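Local coordinates for virulence protein vsdE (Salmonella enterica, PDB 5LQ6), which acts as a plasmid-encoded virulence effector, a cysteine hydrolase of the peptidase CA (papain-like) clan that suppresses host immune responses, at residues Q13-R18 / D112-G117; Q60-V65 / A81-N86; I150-Y155 / K201-S206. The protein carries 4 engineered substitutions. One frame throughout, in Å; residues are numbered along the deposited sequence. Where two conformers were deposited one is given.

Contact 1. Residues Q13-R18 / D112-G117; sequences QDIISR and DKIIFG
R18 reaches across from helix 12-19 with the edge of its guanidinium turned to I114 O. The bend at chi3 (-68°) aims the NE/NH2 edge at that carbonyl oxygen. NE donates to I114 O over 2.8 Å with an N-H...O angle of 152°, and NH2 donates to I114 O over 3.0 Å. Two N-H groups thus share one acceptor oxygen, which lies in the guanidinium plane, yet both nitrogens approach it from above its own carbonyl plane. The two faces are occupied as well: G117 CA sits 3.4 Å above the plane of R18, and D14 O lies 3.5 Å from that plane on the opposite face. G117, the first residue to leave the helical conformation, has no side chain to hold the flat group off. This is an arginine binding a carbonyl in the last turn of a helix, whose dipole would be expected to favour the positive charge. The axes of 13-18 and 112-116 run roughly antiparallel, at 142°, and 8.2 Å apart. Beside the guanidinium I15 crosses I114 at about a right angle, CG2 of I15 meeting CG2 of I114 at 4.1 Å, while I15 CG1 packs on I115 O at 3.5 Å. L39, L94 and Y85 close around I15, and V32 and I35 of helix 29-38 touch I114.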
loop_
_atom_site.group_PDB
_atom_site.type_symbol
_atom_site.label_atom_id
_atom_site.label_comp_id
_atom_site.label_asym_id
_atom_site.label_seq_id
_atom_site.Cartn_x
_atom_site.Cartn_y
_atom_site.Cartn_z
ATOM N N GLN A 13 -1.379 6.903 -18.432
ATOM C CA GLN A 13 -0.601 6.844 -19.658
ATOM C C GLN A 13 0.883 6.969 -19.398
ATOM O O GLN A 13 1.670 6.357 -20.122
ATOM C CB GLN A 13 -1.065 7.859 -20.687
ATOM C CG GLN A 13 -0.854 9.315 -20.364
ATOM C CD GLN A 13 -1.443 10.219 -21.457
ATOM O OE1 GLN A 13 -2.337 9.803 -22.222
ATOM N NE2 GLN A 13 -0.939 11.456 -21.540
ATOM N N ASP A 14 1.274 7.745 -18.383
ATOM C CA ASP A 14 2.692 7.750 -17.938
ATOM C C ASP A 14 3.184 6.415 -17.400
ATOM O O ASP A 14 4.335 6.034 -17.598
ATOM C CB ASP A 14 2.925 8.864 -16.919
ATOM C CG ASP A 14 2.866 10.274 -17.536
ATOM O OD1 ASP A 14 2.842 10.416 -18.769
ATOM O OD2 ASP A 14 2.853 11.252 -16.764
ATOM N N ILE A 15 2.312 5.673 -16.729
ATOM C CA ILE A 15 2.620 4.288 -16.318
ATOM C C ILE A 15 2.915 3.413 -17.534
ATOM O O ILE A 15 3.855 2.632 -17.582
ATOM C CB ILE A 15 1.475 3.667 -15.455
ATOM C CG1 ILE A 15 1.271 4.525 -14.201
ATOM C CG2 ILE A 15 1.730 2.219 -15.164
ATOM C CD1 ILE A 15 0.077 4.084 -13.369
ATOM N N ILE A 16 2.048 3.542 -18.531
ATOM C CA ILE A 16 2.187 2.758 -19.753
ATOM C C ILE A 16 3.494 3.078 -20.464
ATOM O O ILE A 16 4.200 2.156 -20.878
ATOM C CB ILE A 16 0.966 3.028 -20.654
ATOM C CG1 ILE A 16 -0.221 2.192 -20.104
ATOM C CG2 ILE A 16 1.275 2.653 -22.102
ATOM C CD1 ILE A 16 -1.568 2.682 -20.605
ATOM N N SER A 17 3.864 4.330 -20.490
ATOM C CA SER A 17 5.117 4.715 -21.133
ATOM C C SER A 17 6.308 4.130 -20.368
ATOM O O SER A 17 7.234 3.580 -20.944
ATOM C CB SER A 17 5.235 6.207 -21.345
ATOM O OG SER A 17 5.193 6.965 -20.186
ATOM N N ARG A 18 6.265 4.243 -19.045
ATOM C CA ARG A 18 7.406 3.721 -18.241
ATOM C C ARG A 18 7.565 2.232 -18.329
ATOM O O ARG A 18 8.664 1.722 -18.496
ATOM C CB ARG A 18 7.253 4.183 -16.793
ATOM C CG ARG A 18 7.462 5.664 -16.582
ATOM C CD ARG A 18 7.495 6.082 -15.116
ATOM N NE ARG A 18 6.176 5.928 -14.494
ATOM C CZ ARG A 18 5.304 6.898 -14.311
ATOM N NH1 ARG A 18 5.560 8.126 -14.718
ATOM N NH2 ARG A 18 4.133 6.635 -13.691
ATOM N N ASP A 112 7.479 1.430 -7.458
ATOM C CA ASP A 112 7.143 2.809 -7.286
ATOM C C ASP A 112 7.541 3.647 -8.532
ATOM O O ASP A 112 6.807 4.523 -8.963
ATOM C CB ASP A 112 7.868 3.419 -6.065
ATOM C CG ASP A 112 7.228 3.089 -4.750
ATOM O OD1 ASP A 112 6.120 2.436 -4.674
ATOM O OD2 ASP A 112 7.852 3.552 -3.718
ATOM N N LYS A 113 8.722 3.350 -9.082
ATOM C CA LYS A 113 9.168 4.068 -10.267
ATOM C C LYS A 113 8.165 3.887 -11.416
ATOM O O LYS A 113 7.860 4.823 -12.137
ATOM C CB LYS A 113 10.564 3.617 -10.663
ATOM C CG LYS A 113 11.644 4.262 -9.829
ATOM C CD LYS A 113 13.044 3.764 -10.159
ATOM C CE LYS A 113 14.026 4.398 -9.207
ATOM N NZ LYS A 113 15.411 4.031 -9.595
ATOM N N ILE A 114 7.632 2.671 -11.559
ATOM C CA ILE A 114 6.666 2.423 -12.649
ATOM C C ILE A 114 5.320 3.104 -12.366
ATOM O O ILE A 114 4.806 3.800 -13.193
ATOM C CB ILE A 114 6.463 0.919 -12.855
ATOM C CG1 ILE A 114 7.785 0.305 -13.340
ATOM C CG2 ILE A 114 5.269 0.656 -13.784
ATOM C CD1 ILE A 114 7.718 -1.189 -13.488
ATOM N N ILE A 115 4.754 2.870 -11.174
ATOM C CA ILE A 115 3.394 3.346 -10.905
ATOM C C ILE A 115 3.342 4.838 -10.623
ATOM O O ILE A 115 2.471 5.524 -11.096
ATOM C CB ILE A 115 2.745 2.511 -9.787
ATOM C CG1 ILE A 115 2.391 1.140 -10.357
ATOM C CG2 ILE A 115 1.496 3.206 -9.244
ATOM C CD1 ILE A 115 1.896 0.149 -9.335
ATOM N N PHE A 116 4.290 5.351 -9.851
ATOM C CA PHE A 116 4.272 6.757 -9.432
ATOM C C PHE A 116 5.248 7.651 -10.158
ATOM O O PHE A 116 5.063 8.875 -10.147
ATOM C CB PHE A 116 4.488 6.891 -7.908
ATOM C CG PHE A 116 3.507 6.051 -7.112
ATOM C CD1 PHE A 116 2.193 6.446 -7.011
ATOM C CD2 PHE A 116 3.941 4.853 -6.515
ATOM C CE1 PHE A 116 1.279 5.620 -6.294
ATOM C CE2 PHE A 116 3.020 4.055 -5.843
ATOM C CZ PHE A 116 1.735 4.455 -5.763
ATOM N N GLY A 117 6.232 7.056 -10.832
ATOM C CA GLY A 117 7.235 7.825 -11.544
ATOM C C GLY A 117 8.439 8.219 -10.738
ATOM O O GLY A 117 9.334 8.961 -11.254
#

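Contact 2. Residues Q60-V65 / A81-N86; sequences QMARYV and ACLHYN
L83 holds CG anti to its backbone N (chi1 -178°), with chi2 turning CD1 onto helix 55-65, where it lies 3.6 Å from M61 O. M61 sends its side chain the other way: extended as far as SD, it then bends at chi3 (84°), so that the terminal CE comes to rest 3.4 Å from N86 O. V65 meets helix 76-89 nearer C82. Its CG1, anti to the carbonyl carbon, touches L83 N at 3.8 Å and N86 ND2 at 3.5 Å, and the V65 and N86 side chains run antiparallel alongside one another. The Y64 ring crosses N86 at about a right angle, its own hydroxyl being bonded to E42. No direct hydrogen bond joins the segments; a water does, donating to M61 O at 2.8 Å and accepting from N86 ND2 at 2.9 Å. Two acceptors, this water and L94 O, hold ND2, and a weak bond from I93 N to OD1 is consistent with a set amide orientation. The axes of 60-65 and 81-86 cross at 134°, 9.5 Å apart, in a buried helix pair within the core. Helix 76-89 opens with C76, the probable nucleophile, as in the central helix of papain-like enzymes. Around the pair, A81 and Y85 lean on helix 108-116, H84 touches strand 147-157, and V65 bonds through its backbone to S96 of strand 94-96.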
loop_
_atom_site.group_PDB
_atom_site.type_symbol
_atom_site.label_atom_id
_atom_site.label_comp_id
_atom_site.label_asym_id
_atom_site.label_seq_id
_atom_site.Cartn_x
_atom_site.Cartn_y
_atom_site.Cartn_z
ATOM N N GLN A 60 -14.311 -2.122 -0.811
ATOM C CA GLN A 60 -14.507 -2.353 -2.228
ATOM C C GLN A 60 -13.222 -2.092 -3.036
ATOM O O GLN A 60 -12.917 -2.815 -3.959
ATOM C CB GLN A 60 -15.653 -1.497 -2.752
ATOM C CG GLN A 60 -17.011 -1.602 -2.028
ATOM C CD GLN A 60 -17.340 -2.935 -1.342
ATOM O OE1 GLN A 60 -17.262 -4.037 -1.936
ATOM N NE2 GLN A 60 -17.732 -2.843 -0.076
ATOM N N MET A 61 -12.478 -1.073 -2.636
ATOM C CA MET A 61 -11.204 -0.751 -3.306
ATOM C C MET A 61 -10.168 -1.847 -3.104
ATOM O O MET A 61 -9.426 -2.215 -4.024
ATOM C CB MET A 61 -10.681 0.602 -2.807
ATOM C CG MET A 61 -11.583 1.730 -3.237
ATOM S SD MET A 61 -11.001 3.378 -2.891
ATOM C CE MET A 61 -9.937 3.625 -4.332
ATOM N N ALA A 62 -10.108 -2.405 -1.906
ATOM C CA ALA A 62 -9.181 -3.505 -1.626
ATOM C C ALA A 62 -9.533 -4.763 -2.381
ATOM O O ALA A 62 -8.673 -5.476 -2.854
ATOM C CB ALA A 62 -9.125 -3.803 -0.143
ATOM N N ARG A 63 -10.845 -5.034 -2.514
ATOM C CA ARG A 63 -11.254 -6.172 -3.331
ATOM C C ARG A 63 -10.899 -5.980 -4.794
ATOM O O ARG A 63 -10.519 -6.936 -5.443
ATOM C CB ARG A 63 -12.755 -6.417 -3.194
ATOM C CG ARG A 63 -13.173 -6.978 -1.851
ATOM C CD ARG A 63 -14.671 -6.944 -1.689
ATOM N NE ARG A 63 -15.102 -7.737 -0.530
ATOM C CZ ARG A 63 -16.342 -7.714 -0.027
ATOM N NH1 ARG A 63 -17.292 -6.900 -0.544
ATOM N NH2 ARG A 63 -16.633 -8.500 0.993
ATOM N N TYR A 64 -11.048 -4.761 -5.296
ATOM C CA TYR A 64 -10.796 -4.435 -6.705
ATOM C C TYR A 64 -9.368 -4.773 -7.124
ATOM O O TYR A 64 -9.132 -5.364 -8.181
ATOM C CB TYR A 64 -11.107 -2.998 -7.015
ATOM C CG TYR A 64 -10.858 -2.659 -8.456
ATOM C CD1 TYR A 64 -11.817 -2.936 -9.438
ATOM C CD2 TYR A 64 -9.665 -2.083 -8.874
ATOM C CE1 TYR A 64 -11.574 -2.656 -10.753
ATOM C CE2 TYR A 64 -9.422 -1.808 -10.214
ATOM C CZ TYR A 64 -10.395 -2.076 -11.149
ATOM O OH TYR A 64 -10.152 -1.772 -12.494
ATOM N N VAL A 65 -8.388 -4.392 -6.299
ATOM C CA VAL A 65 -7.023 -4.572 -6.743
ATOM C C VAL A 65 -6.557 -5.980 -6.883
ATOM O O VAL A 65 -5.607 -6.257 -7.631
ATOM C CB VAL A 65 -5.984 -3.781 -5.879
ATOM C CG1 VAL A 65 -6.224 -2.292 -5.962
ATOM C CG2 VAL A 65 -5.985 -4.226 -4.440
ATOM N N ALA A 81 0.767 -0.947 -3.859
ATOM C CA ALA A 81 1.014 0.231 -4.667
ATOM C C ALA A 81 -0.176 0.564 -5.564
ATOM O O ALA A 81 -0.577 1.728 -5.675
ATOM C CB ALA A 81 2.256 -0.008 -5.502
ATOM N N CYS A 82 -0.778 -0.433 -6.148
ATOM C CA CYS A 82 -2.016 -0.292 -6.928
ATOM C C CYS A 82 -3.114 0.351 -6.080
ATOM O O CYS A 82 -3.777 1.289 -6.461
ATOM C CB CYS A 82 -2.520 -1.630 -7.430
ATOM S SG CYS A 82 -1.595 -2.307 -8.828
ATOM N N LEU A 83 -3.300 -0.205 -4.880
ATOM C CA LEU A 83 -4.337 0.322 -4.009
ATOM C C LEU A 83 -4.043 1.745 -3.632
ATOM O O LEU A 83 -4.929 2.588 -3.569
ATOM C CB LEU A 83 -4.465 -0.572 -2.768
ATOM C CG LEU A 83 -5.552 -0.187 -1.780
ATOM C CD1 LEU A 83 -6.909 -0.096 -2.466
ATOM C CD2 LEU A 83 -5.590 -1.191 -0.622
ATOM N N HIS A 84 -2.788 2.058 -3.282
ATOM C CA HIS A 84 -2.416 3.428 -2.953
ATOM C C HIS A 84 -2.713 4.427 -4.065
ATOM O O HIS A 84 -3.184 5.535 -3.839
ATOM C CB HIS A 84 -0.949 3.456 -2.544
ATOM C CG HIS A 84 -0.484 4.745 -1.972
ATOM N ND1 HIS A 84 -0.820 5.156 -0.704
ATOM C CD2 HIS A 84 0.353 5.687 -2.447
ATOM C CE1 HIS A 84 -0.280 6.324 -0.456
ATOM N NE2 HIS A 84 0.462 6.666 -1.489
ATOM N N TYR A 85 -2.354 4.017 -5.265
ATOM C CA TYR A 85 -2.651 4.819 -6.438
ATOM C C TYR A 85 -4.151 5.049 -6.622
ATOM O O TYR A 85 -4.572 6.178 -6.864
ATOM C CB TYR A 85 -2.065 4.146 -7.672
ATOM C CG TYR A 85 -2.304 4.825 -9.010
ATOM C CD1 TYR A 85 -3.443 4.616 -9.725
ATOM C CD2 TYR A 85 -1.348 5.673 -9.502
ATOM C CE1 TYR A 85 -3.611 5.232 -10.977
ATOM C CE2 TYR A 85 -1.492 6.277 -10.764
ATOM C CZ TYR A 85 -2.651 6.042 -11.454
ATOM O OH TYR A 85 -2.857 6.670 -12.721
ATOM N N ASN A 86 -4.933 3.993 -6.530
ATOM C CA ASN A 86 -6.401 4.076 -6.681
ATOM C C ASN A 86 -6.995 4.996 -5.602
ATOM O O ASN A 86 -7.857 5.829 -5.869
ATOM C CB ASN A 86 -7.040 2.697 -6.615
ATOM C CG ASN A 86 -6.713 1.836 -7.830
ATOM O OD1 ASN A 86 -6.123 2.347 -8.794
ATOM N ND2 ASN A 86 -7.001 0.580 -7.758
HETATM O O HOH W 1 -8.880 0.011 -5.691
#

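Contact 3. Residues I150-Y155 / K201-S206; sequences ISAENY and KHFSSS
Three aromatic side chains, Y155, H202 and F203, cluster where the end of strand 147-157 meets the loop 201-206. The edge of the Y155 ring is directed at the face of F203 in an offset edge-to-face pair, with ring centroids 5.6 Å apart and planes at 70°. F203 also rests CE1 on A152, 3.4 Å from A152 CB. Further out along the same side of the Y155 ring, H202 runs alongside it and points the same way: H202 CB touches Y155 CE1 at 3.4 Å, and Y155 OH stands 3.8 Å above the imidazole plane of H202, toward its rim. Y155 gets there with CG anti to its backbone N (chi1 177°). A sodium ion lies about 3 Å from the nearest part of the H202 side chain.

Beyond the rings, polar backbone groups are tied through one water, which accepts from S204 N at 2.6 Å and lies 2.7 Å from N154 O; S206 OG is also within bonding distance and competes for the water's protons. The loop is shaped by an ST turn, S204 OG accepting from S206 N at 3.0 Å. N154 lays CB and its amide against S206, whose hydroxyl is hydrogen-bonded to E162.

One shell further out, Y155 stacks on H165 and touches D185, which with C76 match the pattern of a Cys-His-Asp triad, so the cluster probably borders the active site. Strand 147-157 turns a corner at E153 and N154; before it, A152 pairs with H165 of strand 163-172 and S151 with Y210 of strand 209-212, while F203 meets F209 edge-to-face.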
loop_
_atom_site.group_PDB
_atom_site.type_symbol
_atom_site.label_atom_id
_atom_site.label_comp_id
_atom_site.label_asym_id
_atom_site.label_seq_id
_atom_site.Cartn_x
_atom_site.Cartn_y
_atom_site.Cartn_z
ATOM N N ILE A 150 2.510 0.674 4.037
ATOM C CA ILE A 150 3.329 0.208 5.155
ATOM C C ILE A 150 4.199 -0.906 4.668
ATOM O O ILE A 150 3.709 -1.829 3.977
ATOM C CB ILE A 150 2.481 -0.295 6.315
ATOM C CG1 ILE A 150 1.291 0.622 6.591
ATOM C CG2 ILE A 150 3.331 -0.558 7.552
ATOM C CD1 ILE A 150 1.641 1.990 6.992
ATOM N N SER A 151 5.479 -0.909 4.996
ATOM C CA SER A 151 6.397 -2.011 4.702
ATOM C C SER A 151 6.883 -2.577 6.023
ATOM O O SER A 151 7.421 -1.829 6.867
ATOM C CB SER A 151 7.585 -1.508 3.878
ATOM O OG SER A 151 7.204 -1.039 2.633
ATOM N N ALA A 152 6.651 -3.865 6.231
ATOM C CA ALA A 152 7.063 -4.561 7.442
ATOM C C ALA A 152 8.166 -5.533 7.096
ATOM O O ALA A 152 8.139 -6.228 6.087
ATOM C CB ALA A 152 5.915 -5.261 8.045
ATOM N N GLU A 153 9.176 -5.602 7.954
ATOM C CA GLU A 153 10.230 -6.556 7.721
ATOM C C GLU A 153 9.992 -7.981 8.132
ATOM O O GLU A 153 10.522 -8.891 7.514
ATOM C CB GLU A 153 11.523 -6.039 8.342
ATOM C CG GLU A 153 12.134 -4.941 7.469
ATOM C CD GLU A 153 13.092 -5.457 6.409
ATOM O OE1 GLU A 153 12.828 -6.542 5.815
ATOM O OE2 GLU A 153 14.116 -4.765 6.185
ATOM N N ASN A 154 9.271 -8.195 9.183
ATOM C CA ASN A 154 9.163 -9.563 9.743
ATOM C C ASN A 154 7.729 -9.961 9.950
ATOM O O ASN A 154 7.311 -10.480 10.977
ATOM C CB ASN A 154 9.974 -9.635 11.048
ATOM C CG ASN A 154 11.491 -9.738 10.790
ATOM O OD1 ASN A 154 11.933 -10.550 10.000
ATOM N ND2 ASN A 154 12.257 -8.909 11.449
ATOM N N TYR A 155 6.944 -9.715 8.911
ATOM C CA TYR A 155 5.548 -10.155 8.892
ATOM C C TYR A 155 5.477 -11.690 8.793
ATOM O O TYR A 155 6.163 -12.259 7.967
ATOM C CB TYR A 155 4.864 -9.547 7.668
ATOM C CG TYR A 155 3.411 -9.943 7.435
ATOM C CD1 TYR A 155 2.375 -9.287 8.053
ATOM C CD2 TYR A 155 3.093 -11.005 6.569
ATOM C CE1 TYR A 155 1.046 -9.651 7.807
ATOM C CE2 TYR A 155 1.798 -11.400 6.335
ATOM C CZ TYR A 155 0.775 -10.727 6.951
ATOM O OH TYR A 155 -0.549 -11.107 6.736
ATOM N N LYS A 201 -1.100 -9.838 15.413
ATOM C CA LYS A 201 -0.867 -11.289 15.462
ATOM C C LYS A 201 0.171 -11.741 14.483
ATOM O O LYS A 201 0.799 -12.766 14.694
ATOM C CB LYS A 201 -2.159 -12.084 15.192
ATOM C CG LYS A 201 -3.293 -11.817 16.164
ATOM C CD LYS A 201 -2.928 -11.994 17.601
ATOM C CE LYS A 201 -4.170 -11.834 18.496
ATOM N NZ LYS A 201 -5.447 -12.253 17.813
ATOM N N HIS A 202 0.391 -10.965 13.421
ATOM C CA HIS A 202 1.329 -11.337 12.378
ATOM C C HIS A 202 2.737 -10.810 12.646
ATOM O O HIS A 202 3.608 -10.989 11.781
ATOM C CB HIS A 202 0.856 -10.861 11.020
ATOM C CG HIS A 202 -0.507 -11.316 10.685
ATOM N ND1 HIS A 202 -0.839 -12.651 10.666
ATOM C CD2 HIS A 202 -1.620 -10.632 10.329
ATOM C CE1 HIS A 202 -2.117 -12.766 10.360
ATOM N NE2 HIS A 202 -2.597 -11.562 10.132
ATOM N N PHE A 203 2.969 -10.231 13.818
ATOM C CA PHE A 203 4.330 -9.779 14.187
ATOM C C PHE A 203 4.762 -10.300 15.549
ATOM O O PHE A 203 3.963 -10.391 16.463
ATOM C CB PHE A 203 4.384 -8.257 14.152
ATOM C CG PHE A 203 4.024 -7.692 12.826
ATOM C CD1 PHE A 203 4.956 -7.690 11.785
ATOM C CD2 PHE A 203 2.773 -7.180 12.617
ATOM C CE1 PHE A 203 4.624 -7.163 10.579
ATOM C CE2 PHE A 203 2.424 -6.666 11.361
ATOM C CZ PHE A 203 3.344 -6.705 10.353
ATOM N N SER A 204 6.048 -10.666 15.661
ATOM C CA SER A 204 6.746 -10.709 16.975
ATOM C C SER A 204 7.529 -9.402 17.161
ATOM O O SER A 204 7.423 -8.457 16.347
ATOM C CB SER A 204 7.721 -11.881 17.048
ATOM O OG SER A 204 8.960 -11.511 16.454
ATOM N N SER A 205 8.337 -9.341 18.219
ATOM C CA SER A 205 9.148 -8.147 18.502
ATOM C C SER A 205 10.227 -7.935 17.438
ATOM O O SER A 205 10.706 -6.835 17.239
ATOM C CB SER A 205 9.792 -8.241 19.909
ATOM O OG SER A 205 8.835 -8.633 20.889
ATOM N N SER A 206 10.636 -8.999 16.775
ATOM C CA SER A 206 11.516 -8.865 15.626
ATOM C C SER A 206 10.805 -7.957 14.647
ATOM O O SER A 206 9.661 -8.226 14.296
ATOM C CB SER A 206 11.790 -10.234 14.981
ATOM O OG SER A 206 10.630 -10.771 14.353
HETATM O O HOH W 2 7.728 -10.691 13.654
#

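Contacts 1 and 2 adjoin, their centres about 16 Å apart, and contact 2 is nested in the chain loop that contact 1 closes. Y85 joins them: I15 CD1 lies 3.7 Å from Y85 CE2, and I115 CG2 packs on Y85 CD2 at 3.8 Å, so helix 76-89 packs on both helices of contact 1. Contact 3 touches neither; its centre is about 22 Å from that of contact 2 and about 29 Å from that of contact 1, across the centre of the chain. The probable triad relates them: C76 begins helix 76-89, the second helix of contact 2, whereas H165 and D185 border Y155 of contact 3.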